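PDB 4NG3: 5-carboxyvanillate decarboxylase from Sphingomonas paucimobilis, which probably removes the 5-carboxyl group of 5-carboxyvanillate as a manganese-dependent, non-oxidative decarboxylase of the amidohydrolase superfamily. Local coordinates for residues 4-9 and 292-297; 28-33 and 174-179; 238-243 and 257-262. All coordinates share one frame; numbering follows the deposited sequence.

How the interactions relate
Interactions 1 and 2 are buried and meet at one manganese site: Glu8 and Asp297 of interaction 1 and His174 of interaction 2 bind the same ion, although the centres of the two contacts lie about 23 Å apart, on opposite sides of the chain's centre. Interaction 1 joins the first and last strands of the barrel through carboxylate and backbone bonds beside apolar packing. Interaction 2 ties two loops by an arginine-aspartate salt bridge and waters. Interaction 3 is partly buried and more peripheral, about 27 Å from interaction 1 between centres; it joins helices through an aspartate-serine pair of hydrogen bonds and a proline-histidine CH-pi contact near the second subunit, whose ligand it reaches through Arg238.

Interaction 1. Residues 4-9 and 292-297; sequences LIATEE and VMWAID. With MN (manganese (II) ion), chain I; 1DF (4-hydroxy-3-methoxy-5-nitrobenzoic acid), chain J.
Glu8 on strand 5-11 and Asp297 in the loop after strand 292-293 meet at a manganese ion where the first and last strands of the (beta/alpha)8 barrel adjoin. Glu8 OE2 and Asp297 OD1 both bind the metal, at 2.2 Å each. The two side chains run side by side with their carboxylate planes 74° apart. His174, water 2 and the ligand's nitro oxygen O11 and phenolic oxygen O3 complete the site, while Tyr172 and Ser272 hold Glu8 OE1 and His227 holds Asp297 OD2.

Among the hydrogen bonds, Glu9 OE1 does most: it accepts from Ile296 N at 2.9 Å, from Asp297 N and from Glu8 N, so one buried oxygen fixes the loop that presents Asp297. Thr7 OG1 donates to Trp294 O at 2.9 Å from above the carbonyl plane, placed there by a chi1 of 53° that sets it between its own backbone N and carbonyl carbon.

Apolar packing closes the other end. Ala6 CB touches Trp294 CZ3 obliquely and Ile296 CD1, and Leu4 CD2 sits over one face of the indole, 3.6 Å from the centroid of the Trp294 six-membered ring.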
loop_
_atom_site.group_PDB
_atom_site.type_symbol
_atom_site.label_atom_id
_atom_site.label_comp_id
_atom_site.label_asym_id
_atom_site.label_seq_id
_atom_site.Cartn_x
_atom_site.Cartn_y
_atom_site.Cartn_z
ATOM N N LEU A 4 10.486 27.939 -3.575
ATOM C CA LEU A 4 10.213 26.560 -3.960
ATOM C C LEU A 4 11.488 25.731 -3.995
ATOM O O LEU A 4 12.378 25.993 -4.804
ATOM C CB LEU A 4 9.497 26.521 -5.314
ATOM C CG LEU A 4 7.996 26.829 -5.262
ATOM C CD1 LEU A 4 7.470 27.282 -6.624
ATOM C CD2 LEU A 4 7.227 25.616 -4.776
ATOM N N ILE A 5 11.575 24.753 -3.092
ATOM C CA ILE A 5 12.687 23.805 -3.064
ATOM C C ILE A 5 12.162 22.411 -3.365
ATOM O O ILE A 5 11.481 21.797 -2.544
ATOM C CB ILE A 5 13.406 23.808 -1.690
ATOM C CG1 ILE A 5 14.006 25.193 -1.402
ATOM C CG2 ILE A 5 14.481 22.719 -1.643
ATOM C CD1 ILE A 5 14.661 25.317 -0.025
ATOM N N ALA A 6 12.483 21.907 -4.551
ATOM C CA ALA A 6 11.986 20.602 -4.982
ATOM C C ALA A 6 12.891 19.501 -4.421
ATOM O O ALA A 6 14.104 19.544 -4.617
ATOM C CB ALA A 6 11.930 20.551 -6.510
ATOM N N THR A 7 12.317 18.515 -3.724
ATOM C CA THR A 7 13.146 17.615 -2.913
ATOM C C THR A 7 13.443 16.220 -3.469
ATOM O O THR A 7 14.142 15.452 -2.816
ATOM C CB THR A 7 12.570 17.438 -1.481
ATOM O OG1 THR A 7 11.195 17.033 -1.564
ATOM C CG2 THR A 7 12.654 18.728 -0.726
ATOM N N GLU A 8 12.924 15.873 -4.642
ATOM C CA GLU A 8 13.186 14.532 -5.175
ATOM C C GLU A 8 13.604 14.601 -6.639
ATOM O O GLU A 8 12.970 14.017 -7.513
ATOM C CB GLU A 8 11.979 13.590 -4.999
ATOM C CG GLU A 8 12.333 12.101 -5.194
ATOM C CD GLU A 8 11.114 11.184 -5.162
ATOM O OE1 GLU A 8 10.376 11.188 -4.149
ATOM O OE2 GLU A 8 10.886 10.464 -6.156
ATOM N N GLU A 9 14.690 15.311 -6.897
ATOM C CA GLU A 9 15.038 15.632 -8.268
ATOM C C GLU A 9 16.210 14.790 -8.728
ATOM O O GLU A 9 17.327 14.909 -8.218
ATOM C CB GLU A 9 15.305 17.126 -8.386
ATOM C CG GLU A 9 14.251 17.968 -7.648
ATOM C CD GLU A 9 12.824 17.511 -7.967
ATOM O OE1 GLU A 9 12.006 17.340 -7.028
ATOM O OE2 GLU A 9 12.530 17.314 -9.167
ATOM N N VAL A 292 5.658 17.741 5.947
ATOM C CA VAL A 292 5.366 17.554 4.525
ATOM C C VAL A 292 6.174 18.511 3.637
ATOM O O VAL A 292 6.179 19.714 3.869
ATOM C CB VAL A 292 3.851 17.709 4.228
ATOM C CG1 VAL A 292 3.561 17.356 2.771
ATOM C CG2 VAL A 292 3.019 16.816 5.161
ATOM N N MET A 293 6.856 17.967 2.626
ATOM C CA MET A 293 7.686 18.769 1.721
ATOM C C MET A 293 7.239 18.604 0.284
ATOM O O MET A 293 6.789 17.540 -0.127
ATOM C CB MET A 293 9.152 18.349 1.826
ATOM C CG MET A 293 9.798 18.712 3.143
ATOM S SD MET A 293 11.480 18.068 3.312
ATOM C CE MET A 293 11.131 16.355 3.737
ATOM N N TRP A 294 7.380 19.669 -0.478
ATOM C CA TRP A 294 7.039 19.641 -1.891
ATOM C C TRP A 294 8.187 19.040 -2.686
ATOM O O TRP A 294 9.354 19.193 -2.317
ATOM C CB TRP A 294 6.756 21.074 -2.358
ATOM C CG TRP A 294 6.505 21.197 -3.819
ATOM C CD1 TRP A 294 5.388 20.788 -4.494
ATOM C CD2 TRP A 294 7.377 21.776 -4.795
ATOM N NE1 TRP A 294 5.520 21.062 -5.830
ATOM C CE2 TRP A 294 6.728 21.677 -6.043
ATOM C CE3 TRP A 294 8.650 22.357 -4.737
ATOM C CZ2 TRP A 294 7.303 22.139 -7.225
ATOM C CZ3 TRP A 294 9.221 22.825 -5.908
ATOM C CH2 TRP A 294 8.545 22.717 -7.140
ATOM N N ALA A 295 7.861 18.364 -3.780
ATOM C CA ALA A 295 8.859 17.888 -4.724
ATOM C C ALA A 295 8.240 17.797 -6.107
ATOM O O ALA A 295 7.018 17.862 -6.249
ATOM C CB ALA A 295 9.399 16.530 -4.300
ATOM N N ILE A 296 9.085 17.616 -7.120
ATOM C CA ILE A 296 8.614 17.498 -8.496
ATOM C C ILE A 296 8.747 16.080 -9.004
ATOM O O ILE A 296 7.833 15.582 -9.657
ATOM C CB ILE A 296 9.416 18.401 -9.463
ATOM C CG1 ILE A 296 9.250 19.869 -9.090
ATOM C CG2 ILE A 296 8.984 18.167 -10.941
ATOM C CD1 ILE A 296 10.234 20.772 -9.807
ATOM N N ASP A 297 9.877 15.443 -8.686
ATOM C CA ASP A 297 10.269 14.150 -9.267
ATOM C C ASP A 297 10.727 14.308 -10.731
ATOM O O ASP A 297 10.518 13.411 -11.558
ATOM C CB ASP A 297 9.123 13.119 -9.162
ATOM C CG ASP A 297 9.601 11.722 -8.793
ATOM O OD1 ASP A 297 10.791 11.398 -9.006
ATOM O OD2 ASP A 297 8.758 10.932 -8.300
HETATM MN MN MN I . 11.763 9.627 -8.010
HETATM C C1 1DF J . 10.332 6.625 -12.571
HETATM C CO1 1DF J . 9.629 7.304 -11.573
HETATM C CO2 1DF J . 11.685 6.361 -12.422
HETATM C CM1 1DF J . 10.305 7.722 -10.422
HETATM C CM2 1DF J . 12.342 6.777 -11.281
HETATM O OM 1DF J . 13.681 6.554 -11.078
HETATM C CZ 1DF J . 11.660 7.457 -10.294
HETATM C CC 1DF J . 9.684 6.145 -13.821
HETATM C CV 1DF J . 14.359 5.529 -11.717
HETATM O O1 1DF J . 8.610 6.653 -14.223
HETATM O O2 1DF J . 10.239 5.221 -14.479
HETATM O O3 1DF J . 12.434 8.185 -9.434
HETATM N N 1DF J . 9.583 8.135 -9.249
HETATM O O11 1DF J . 10.212 8.616 -8.201
HETATM O O22 1DF J . 8.295 8.042 -9.225
HETATM O O HOH W 1 10.101 21.299 -0.343
HETATM O O HOH W 2 13.461 11.061 -8.254
#

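Interaction 2. Residues 28-33 and 174-179; sequences DASLDM and HPRAPS. With MN (manganese (II) ion), chain I; 1DF (4-hydroxy-3-methoxy-5-nitrobenzoic acid), chain J.
Asp32 and Arg176 cross at about a right angle, joining the loop before helix 33-40 to the loop that leaves barrel strand 171-174. The arginine comes side-on: NE and NH2 both point at the single oxygen Asp32 OD2, at 2.6 Å from Arg176 NE and 2.7 Å from Arg176 NH2. That oxygen lies in the guanidinium plane, but both nitrogens reach it from the same face of the carboxylate, whose plane is turned 38° from the guanidinium. A bend at chi3 (-68°) folds the arginine chain back to make this grip, and His146 O takes the remaining NH1. The other carboxylate oxygen turns to the backbone, where Ala177 N donates to Asp32 OD1 at 3.0 Å in a nearly straight bond (168°).

Beside the salt bridge, Leu31 CB packs on Ala177 CB at 3.8 Å, and Leu31 CD2 lies against the Pro178 ring, the two side chains crossing obliquely. Ser30 OG accepts from Asp32 N, a capping bond in the turn that leads into the helix. Water 3 links Leu31 N to Pro178 O, and water 4 lies 2.6 Å from Asp32 OD2 and also meets Ala177 O.

With an alanine in place of this aspartate, the Arg176 charge and the Ala177 N-H would probably lose their mates, leaving the guanidinium freer to turn. At the end of strand 171-174, His174 binds the manganese through NE2, at 2.2 Å. The contact thus pairs a buried charge with its opposite and fixes the chain two and three residues beyond a metal ligand.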
loop_
_atom_site.group_PDB
_atom_site.type_symbol
_atom_site.label_atom_id
_atom_site.label_comp_id
_atom_site.label_asym_id
_atom_site.label_seq_id
_atom_site.Cartn_x
_atom_site.Cartn_y
_atom_site.Cartn_z
ATOM N N ASP A 28 21.407 -10.421 -14.746
ATOM C CA ASP A 28 20.730 -10.008 -13.510
ATOM C C ASP A 28 19.216 -10.226 -13.583
ATOM O O ASP A 28 18.557 -9.782 -14.526
ATOM C CB ASP A 28 21.029 -8.537 -13.211
ATOM C CG ASP A 28 20.694 -8.141 -11.771
ATOM O OD1 ASP A 28 19.841 -8.795 -11.130
ATOM O OD2 ASP A 28 21.305 -7.177 -11.274
ATOM N N ALA A 29 18.674 -10.894 -12.567
ATOM C CA ALA A 29 17.248 -11.185 -12.502
ATOM C C ALA A 29 16.442 -10.148 -11.713
ATOM O O ALA A 29 15.225 -10.260 -11.633
ATOM C CB ALA A 29 17.017 -12.574 -11.926
ATOM N N SER A 30 17.114 -9.155 -11.134
ATOM C CA SER A 30 16.414 -8.073 -10.436
ATOM C C SER A 30 15.325 -7.421 -11.300
ATOM O O SER A 30 15.511 -7.199 -12.497
ATOM C CB SER A 30 17.388 -6.996 -9.963
ATOM O OG SER A 30 16.678 -5.912 -9.373
ATOM N N LEU A 31 14.198 -7.101 -10.678
ATOM C CA LEU A 31 13.103 -6.455 -11.389
ATOM C C LEU A 31 13.493 -5.048 -11.875
ATOM O O LEU A 31 12.846 -4.493 -12.754
ATOM C CB LEU A 31 11.845 -6.417 -10.511
ATOM C CG LEU A 31 10.531 -5.955 -11.156
ATOM C CD1 LEU A 31 10.128 -6.878 -12.294
ATOM C CD2 LEU A 31 9.424 -5.853 -10.118
ATOM N N ASP A 32 14.564 -4.484 -11.318
ATOM C CA ASP A 32 15.063 -3.187 -11.781
ATOM C C ASP A 32 15.647 -3.249 -13.185
ATOM O O ASP A 32 15.882 -2.209 -13.822
ATOM C CB ASP A 32 16.120 -2.636 -10.828
ATOM C CG ASP A 32 15.518 -2.094 -9.558
ATOM O OD1 ASP A 32 14.852 -1.036 -9.624
ATOM O OD2 ASP A 32 15.704 -2.725 -8.501
ATOM N N MET A 33 15.881 -4.463 -13.666
ATOM C CA MET A 33 16.434 -4.636 -15.008
ATOM C C MET A 33 15.471 -4.141 -16.080
ATOM O O MET A 33 15.897 -3.829 -17.192
ATOM C CB MET A 33 16.843 -6.092 -15.269
ATOM C CG MET A 33 18.089 -6.533 -14.504
ATOM S SD MET A 33 19.576 -5.579 -14.936
ATOM C CE MET A 33 20.000 -6.277 -16.527
ATOM N N HIS A 174 14.282 6.386 -1.325
ATOM C CA HIS A 174 13.594 6.488 -2.609
ATOM C C HIS A 174 13.206 5.084 -3.085
ATOM O O HIS A 174 13.802 4.086 -2.653
ATOM C CB HIS A 174 14.533 7.183 -3.606
ATOM C CG HIS A 174 13.930 7.426 -4.955
ATOM N ND1 HIS A 174 13.901 6.463 -5.940
ATOM C CD2 HIS A 174 13.340 8.524 -5.484
ATOM C CE1 HIS A 174 13.306 6.954 -7.013
ATOM N NE2 HIS A 174 12.962 8.205 -6.765
ATOM N N PRO A 175 12.194 4.979 -3.962
ATOM C CA PRO A 175 11.857 3.629 -4.420
ATOM C C PRO A 175 12.874 3.011 -5.374
ATOM O O PRO A 175 13.706 3.702 -5.961
ATOM C CB PRO A 175 10.569 3.848 -5.213
ATOM C CG PRO A 175 9.968 5.073 -4.640
ATOM C CD PRO A 175 11.146 5.956 -4.328
ATOM N N ARG A 176 12.769 1.698 -5.515
ATOM C CA ARG A 176 13.286 0.970 -6.670
ATOM C C ARG A 176 12.254 -0.138 -6.893
ATOM O O ARG A 176 11.276 -0.230 -6.135
ATOM C CB ARG A 176 14.685 0.401 -6.414
ATOM C CG ARG A 176 14.765 -0.617 -5.292
ATOM C CD ARG A 176 16.183 -1.165 -5.109
ATOM N NE ARG A 176 16.626 -1.993 -6.228
ATOM C CZ ARG A 176 17.722 -2.744 -6.210
ATOM N NH1 ARG A 176 18.494 -2.769 -5.128
ATOM N NH2 ARG A 176 18.047 -3.472 -7.271
ATOM N N ALA A 177 12.440 -0.959 -7.922
ATOM C CA ALA A 177 11.484 -2.025 -8.194
ATOM C C ALA A 177 11.418 -2.984 -7.005
ATOM O O ALA A 177 12.403 -3.157 -6.276
ATOM C CB ALA A 177 11.846 -2.789 -9.504
ATOM N N PRO A 178 10.245 -3.595 -6.794
ATOM C CA PRO A 178 10.049 -4.667 -5.816
ATOM C C PRO A 178 11.199 -5.665 -5.808
ATOM O O PRO A 178 11.631 -6.138 -6.860
ATOM C CB PRO A 178 8.786 -5.342 -6.332
ATOM C CG PRO A 178 7.965 -4.171 -6.799
ATOM C CD PRO A 178 8.974 -3.221 -7.443
ATOM N N SER A 179 11.697 -5.962 -4.616
ATOM C CA SER A 179 12.789 -6.919 -4.436
ATOM C C SER A 179 12.379 -8.344 -4.830
ATOM O O SER A 179 11.199 -8.617 -5.098
ATOM C CB SER A 179 13.227 -6.916 -2.972
ATOM O OG SER A 179 12.310 -7.666 -2.191
HETATM MN MN MN I . 11.763 9.627 -8.010
HETATM C C1 1DF J . 10.332 6.625 -12.571
HETATM C CO1 1DF J . 9.629 7.304 -11.573
HETATM C CO2 1DF J . 11.685 6.361 -12.422
HETATM C CM1 1DF J . 10.305 7.722 -10.422
HETATM C CM2 1DF J . 12.342 6.777 -11.281
HETATM O OM 1DF J . 13.681 6.554 -11.078
HETATM C CZ 1DF J . 11.660 7.457 -10.294
HETATM C CC 1DF J . 9.684 6.145 -13.821
HETATM C CV 1DF J . 14.359 5.529 -11.717
HETATM O O1 1DF J . 8.610 6.653 -14.223
HETATM O O2 1DF J . 10.239 5.221 -14.479
HETATM O O3 1DF J . 12.434 8.185 -9.434
HETATM N N 1DF J . 9.583 8.135 -9.249
HETATM O O11 1DF J . 10.212 8.616 -8.201
HETATM O O22 1DF J . 8.295 8.042 -9.225
HETATM O O HOH W 3 13.479 -7.985 -8.151
HETATM O O HOH W 4 14.555 -4.758 -7.338
HETATM O O HOH W 2 13.461 11.061 -8.254
#

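Interaction 3. Residues 238-243 and 257-262; sequences RLDYMH and LKPSEY. With 1DF (4-hydroxy-3-methoxy-5-nitrobenzoic acid), chain B; EDO (1,2-ethanediol), chain K.
The N-terminus of helix 259-266 packs against the end of helix 236-241 and the start of helix 243-248 in a helix-helix contact on the barrel's outer part, with Asp240 reaching the first turn of the later helix. Its carboxylate takes two bonds from one residue: Ser260 N donates to Asp240 OD1 at 2.8 Å, and Ser260 OG donates to Asp240 OD2 at 2.5 Å. Each oxygen uses its syn lone pair, on the side of the other, so N and OG of the one serine grip the carboxylate as a pair. The serine hydroxyl is put in place by a chi1 of 75°, which tucks OG between its own backbone N and carbonyl carbon.

Pro259, the first residue of the helix after the N-cap position of Lys258, fills the space beside this pair. Its CD lies 3.3 Å from Asp240 OD1, and its CB meets Leu239 CB at 4.1 Å. Pro259 CG stands over one face of the imidazole, 4.0 Å from the centroid of the His243 ring and 20° off its normal, a CH-pi contact. Leu211 of helix 197-211 touches both His243 and Pro259.

From the same turn of helix 236-241, the Arg238 side chain extends to the second subunit, where NH2 donates to the nitro oxygen O22 of that subunit's ligand at 2.9 Å. The Asp240 carboxylate meets the N-terminal turn of helix 259-266, whose Ser260 N-H and dipole would probably favour its negative charge; two hydrogen bonds from Ser260 to this one carboxylate tie the helices together beside a residue whose guanidinium binds the ligand in the neighbouring subunit's site.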
loop_
_atom_site.group_PDB
_atom_site.type_symbol
_atom_site.label_atom_id
_atom_site.label_comp_id
_atom_site.label_asym_id
_atom_site.label_seq_id
_atom_site.Cartn_x
_atom_site.Cartn_y
_atom_site.Cartn_z
ATOM N N ARG A 238 -4.540 1.899 11.489
ATOM C CA ARG A 238 -4.527 0.433 11.444
ATOM C C ARG A 238 -3.198 -0.121 11.927
ATOM O O ARG A 238 -3.171 -1.123 12.633
ATOM C CB ARG A 238 -4.821 -0.076 10.024
ATOM C CG ARG A 238 -5.081 -1.594 9.881
ATOM C CD ARG A 238 -6.058 -1.802 8.729
ATOM N NE ARG A 238 -6.145 -3.160 8.188
ATOM C CZ ARG A 238 -6.861 -4.138 8.728
ATOM N NH1 ARG A 238 -7.510 -3.941 9.871
ATOM N NH2 ARG A 238 -6.907 -5.329 8.139
ATOM N N LEU A 239 -2.102 0.531 11.545
ATOM C CA LEU A 239 -0.778 0.162 12.046
ATOM C C LEU A 239 -0.755 0.189 13.572
ATOM O O LEU A 239 -0.235 -0.726 14.215
ATOM C CB LEU A 239 0.288 1.110 11.498
ATOM C CG LEU A 239 0.644 0.886 10.033
ATOM C CD1 LEU A 239 1.466 2.060 9.525
ATOM C CD2 LEU A 239 1.406 -0.425 9.888
ATOM N N ASP A 240 -1.322 1.247 14.146
ATOM C CA ASP A 240 -1.437 1.366 15.593
ATOM C C ASP A 240 -2.375 0.331 16.198
ATOM O O ASP A 240 -2.031 -0.312 17.191
ATOM C CB ASP A 240 -1.914 2.768 15.997
ATOM C CG ASP A 240 -0.814 3.811 15.899
ATOM O OD1 ASP A 240 0.345 3.435 15.601
ATOM O OD2 ASP A 240 -1.111 5.005 16.140
ATOM N N TYR A 241 -3.564 0.178 15.619
ATOM C CA TYR A 241 -4.548 -0.699 16.234
ATOM C C TYR A 241 -4.051 -2.135 16.305
ATOM O O TYR A 241 -4.161 -2.784 17.344
ATOM C CB TYR A 241 -5.940 -0.644 15.561
ATOM C CG TYR A 241 -6.882 -1.548 16.318
ATOM C CD1 TYR A 241 -7.570 -1.083 17.434
ATOM C CD2 TYR A 241 -6.998 -2.894 15.988
ATOM C CE1 TYR A 241 -8.373 -1.918 18.168
ATOM C CE2 TYR A 241 -7.794 -3.743 16.729
ATOM C CZ TYR A 241 -8.485 -3.246 17.815
ATOM O OH TYR A 241 -9.283 -4.087 18.561
ATOM N N MET A 242 -3.513 -2.625 15.194
ATOM C CA MET A 242 -3.122 -4.021 15.078
ATOM C C MET A 242 -1.772 -4.343 15.719
ATOM O O MET A 242 -1.346 -5.501 15.714
ATOM C CB MET A 242 -3.122 -4.433 13.598
ATOM C CG MET A 242 -4.529 -4.597 13.033
ATOM S SD MET A 242 -5.395 -5.876 13.958
ATOM C CE MET A 242 -7.030 -5.835 13.207
ATOM N N HIS A 243 -1.103 -3.336 16.271
ATOM C CA HIS A 243 0.224 -3.559 16.827
ATOM C C HIS A 243 0.184 -4.480 18.036
ATOM O O HIS A 243 1.110 -5.263 18.242
ATOM C CB HIS A 243 0.941 -2.248 17.165
ATOM C CG HIS A 243 2.403 -2.427 17.429
ATOM N ND1 HIS A 243 3.020 -1.959 18.568
ATOM C CD2 HIS A 243 3.367 -3.051 16.709
ATOM C CE1 HIS A 243 4.306 -2.267 18.528
ATOM N NE2 HIS A 243 4.541 -2.934 17.413
ATOM N N LEU A 257 7.298 3.285 21.562
ATOM C CA LEU A 257 6.231 4.131 21.003
ATOM C C LEU A 257 5.245 3.318 20.150
ATOM O O LEU A 257 5.489 2.149 19.852
ATOM C CB LEU A 257 6.815 5.246 20.123
ATOM C CG LEU A 257 7.914 6.175 20.660
ATOM C CD1 LEU A 257 8.231 7.276 19.643
ATOM C CD2 LEU A 257 7.530 6.768 21.997
ATOM N N LYS A 258 4.138 3.952 19.763
ATOM C CA LYS A 258 3.217 3.396 18.773
ATOM C C LYS A 258 3.830 3.589 17.386
ATOM O O LYS A 258 4.584 4.543 17.171
ATOM C CB LYS A 258 1.877 4.130 18.821
ATOM C CG LYS A 258 1.147 4.068 20.150
ATOM C CD LYS A 258 -0.188 4.808 20.062
ATOM C CE LYS A 258 -0.962 4.682 21.380
ATOM N NZ LYS A 258 -2.322 5.290 21.310
ATOM N N PRO A 259 3.509 2.693 16.439
ATOM C CA PRO A 259 4.005 2.806 15.065
ATOM C C PRO A 259 3.805 4.203 14.464
ATOM O O PRO A 259 4.746 4.742 13.856
ATOM C CB PRO A 259 3.181 1.745 14.321
ATOM C CG PRO A 259 3.026 0.669 15.361
ATOM C CD PRO A 259 2.746 1.447 16.640
ATOM N N SER A 260 2.628 4.798 14.660
ATOM C CA SER A 260 2.365 6.122 14.095
ATOM C C SER A 260 3.217 7.199 14.756
ATOM O O SER A 260 3.522 8.224 14.144
ATOM C CB SER A 260 0.881 6.497 14.199
ATOM O OG SER A 260 0.530 6.857 15.533
ATOM N N GLU A 261 3.601 6.969 16.005
ATOM C CA GLU A 261 4.425 7.933 16.719
ATOM C C GLU A 261 5.852 7.937 16.185
ATOM O O GLU A 261 6.484 8.993 16.096
ATOM C CB GLU A 261 4.360 7.678 18.224
ATOM C CG GLU A 261 2.947 7.877 18.756
ATOM C CD GLU A 261 2.766 7.415 20.190
ATOM O OE1 GLU A 261 3.623 6.661 20.704
ATOM O OE2 GLU A 261 1.752 7.807 20.803
ATOM N N TYR A 262 6.353 6.764 15.798
ATOM C CA TYR A 262 7.631 6.710 15.094
ATOM C C TYR A 262 7.523 7.402 13.761
ATOM O O TYR A 262 8.454 8.079 13.319
ATOM C CB TYR A 262 8.075 5.270 14.859
ATOM C CG TYR A 262 8.442 4.566 16.123
ATOM C CD1 TYR A 262 9.591 4.922 16.821
ATOM C CD2 TYR A 262 7.654 3.539 16.624
ATOM C CE1 TYR A 262 9.932 4.275 17.989
ATOM C CE2 TYR A 262 7.992 2.892 17.792
ATOM C CZ TYR A 262 9.133 3.270 18.467
ATOM O OH TYR A 262 9.476 2.631 19.634
HETATM C C1 1DF B . -7.974 -10.642 11.451
HETATM C CO1 1DF B . -8.378 -9.394 10.987
HETATM C CO2 1DF B . -8.521 -11.796 10.905
HETATM C CM1 1DF B . -9.341 -9.312 9.981
HETATM C CM2 1DF B . -9.479 -11.702 9.903
HETATM O OM 1DF B . -10.044 -12.820 9.336
HETATM C CZ 1DF B . -9.889 -10.469 9.443
HETATM C CC 1DF B . -6.963 -10.755 12.539
HETATM C CV 1DF B . -9.430 -14.047 9.460
HETATM O O1 1DF B . -6.762 -9.785 13.316
HETATM O O2 1DF B . -6.332 -11.829 12.702
HETATM O O3 1DF B . -11.104 -10.416 8.798
HETATM N N 1DF B . -9.529 -8.081 9.288
HETATM O O11 1DF B . -10.469 -7.964 8.384
HETATM O O22 1DF B . -8.753 -7.073 9.564
HETATM C C1 EDO K . -5.227 -5.184 19.287
HETATM O O1 EDO K . -4.043 -5.130 18.479
HETATM C C2 EDO K . -5.490 -3.828 19.940
HETATM O O2 EDO K . -4.587 -3.611 21.030
#